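Local coordinates for protein epsin-1 (Saccharomyces cerevisiae, PDB 5LOZ) that binds phosphoinositide-rich membranes through its ENTH domain, also binds clathrin and ubiquitin, and is required for endocytosis and actin localization, at residues H97-D100 against E101-Q105. Sequence-based numbering, arbitrary orientation. Where two conformers were deposited one is given.
Sequences HEDD and EGIDQ
The carboxylate of D99 braces a type I beta turn, D99 to G102, with an Asx turn nested in it, at the tip of the exposed loop before helix 106-121 of the ENTH domain. Within the turn, G102 N donates to D99 O (3.0 Å). With CG placed between its own backbone N and carbonyl carbon (chi1 73°), the D99 side chain folds over the turn and OD1 takes two backbone N-H groups from opposite faces of the carboxylate plane: E101 N at 2.9 Å, closing the Asx turn, and I103 N, just beyond, at 3.1 Å. D99 N returns a bond to I103 O (3.0 Å), beside a single backbone bridge between E98 and D104. The solvent side is looser: E98 extends along the outside, its CG resting on G102 CA, and D100 and E101 are exposed. At the hydrogen-bonded base, a water bridges H97 N and D104 OD1, which also caps a backbone N at the start of the helix, while D104 OD2 forms a salt bridge with R110. Q105, bent at chi2 (-73°), fixes the carboxylate's rotation through the second carboxylate oxygen of D99, OD2: NE2 donates to it at 2.9 Å, nearly straight at 175°, from above the carboxylate plane.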
loop_
_atom_site.group_PDB
_atom_site.type_symbol
_atom_site.label_atom_id
_atom_site.label_comp_id
_atom_site.label_asym_id
_atom_site.label_seq_id
_atom_site.Cartn_x
_atom_site.Cartn_y
_atom_site.Cartn_z
ATOM N N HIS A 97 -16.195 8.658 -1.833
ATOM C CA HIS A 97 -17.093 7.713 -1.206
ATOM C C HIS A 97 -17.712 8.318 0.047
ATOM O O HIS A 97 -17.024 8.806 0.917
ATOM C CB HIS A 97 -16.417 6.381 -0.880
ATOM C CG HIS A 97 -17.358 5.347 -0.367
ATOM N ND1 HIS A 97 -18.114 4.549 -1.197
ATOM C CD2 HIS A 97 -17.689 5.001 0.900
ATOM C CE1 HIS A 97 -18.860 3.742 -0.466
ATOM N NE2 HIS A 97 -18.637 4.006 0.813
ATOM N N GLU A 98 -19.036 8.341 0.070
ATOM C CA GLU A 98 -19.807 8.727 1.242
ATOM C C GLU A 98 -20.493 7.472 1.685
ATOM O O GLU A 98 -21.081 6.768 0.846
ATOM C CB GLU A 98 -20.825 9.804 0.837
ATOM C CG GLU A 98 -21.780 10.227 1.938
ATOM C CD GLU A 98 -22.674 11.359 1.511
ATOM O OE1 GLU A 98 -22.322 12.532 1.759
ATOM O OE2 GLU A 98 -23.746 11.084 0.970
ATOM N N ASP A 99 -20.398 7.132 2.966
ATOM C CA ASP A 99 -21.004 5.876 3.418
ATOM C C ASP A 99 -22.481 6.068 3.765
ATOM O O ASP A 99 -23.033 7.164 3.601
ATOM C CB ASP A 99 -20.171 5.210 4.533
ATOM C CG ASP A 99 -20.275 5.908 5.848
ATOM O OD1 ASP A 99 -21.079 6.858 5.958
ATOM O OD2 ASP A 99 -19.509 5.516 6.780
ATOM N N ASP A 100 -23.102 5.011 4.274
ATOM C CA ASP A 100 -24.511 5.035 4.602
ATOM C C ASP A 100 -24.851 5.976 5.762
ATOM O O ASP A 100 -26.019 6.303 5.978
ATOM C CB ASP A 100 -25.005 3.606 4.875
ATOM C CG ASP A 100 -24.955 2.727 3.636
ATOM O OD1 ASP A 100 -25.713 3.019 2.668
ATOM O OD2 ASP A 100 -24.176 1.717 3.646
ATOM N N GLU A 101 -23.844 6.428 6.500
ATOM C CA GLU A 101 -24.047 7.393 7.606
ATOM C C GLU A 101 -23.814 8.849 7.152
ATOM O O GLU A 101 -23.980 9.769 7.930
ATOM C CB GLU A 101 -23.141 7.068 8.801
ATOM C CG GLU A 101 -23.529 5.813 9.510
ATOM C CD GLU A 101 -24.866 5.963 10.246
ATOM O OE1 GLU A 101 -24.845 6.449 11.369
ATOM O OE2 GLU A 101 -25.894 5.584 9.672
ATOM N N GLY A 102 -23.492 9.039 5.868
ATOM C CA GLY A 102 -23.187 10.338 5.333
ATOM C C GLY A 102 -21.774 10.826 5.595
ATOM O O GLY A 102 -21.465 11.992 5.366
ATOM N N ILE A 103 -20.896 9.920 6.028
ATOM C CA ILE A 103 -19.498 10.246 6.305
ATOM C C ILE A 103 -18.644 10.189 5.020
ATOM O O ILE A 103 -18.703 9.231 4.260
ATOM C CB ILE A 103 -18.912 9.285 7.358
ATOM C CG1 ILE A 103 -19.706 9.358 8.697
ATOM C CG2 ILE A 103 -17.423 9.600 7.633
ATOM C CD1 ILE A 103 -19.597 10.584 9.376
ATOM N N ASP A 104 -17.821 11.191 4.803
ATOM C CA ASP A 104 -16.840 11.176 3.727
ATOM C C ASP A 104 -15.668 10.270 4.141
ATOM O O ASP A 104 -14.742 10.691 4.827
ATOM C CB ASP A 104 -16.335 12.569 3.422
ATOM C CG ASP A 104 -15.307 12.600 2.277
ATOM O OD1 ASP A 104 -14.920 11.545 1.768
ATOM O OD2 ASP A 104 -14.885 13.689 1.880
ATOM N N GLN A 105 -15.763 9.010 3.748
ATOM C CA GLN A 105 -14.708 8.047 3.962
ATOM C C GLN A 105 -13.669 8.143 2.873
ATOM O O GLN A 105 -12.498 7.829 3.087
ATOM C CB GLN A 105 -15.275 6.630 4.026
ATOM C CG GLN A 105 -16.351 6.411 5.087
ATOM C CD GLN A 105 -15.837 6.384 6.500
ATOM O OE1 GLN A 105 -14.662 6.671 6.769
ATOM N NE2 GLN A 105 -16.722 6.044 7.440
HETATM O O HOH W 1 -15.581 11.228 -0.816
#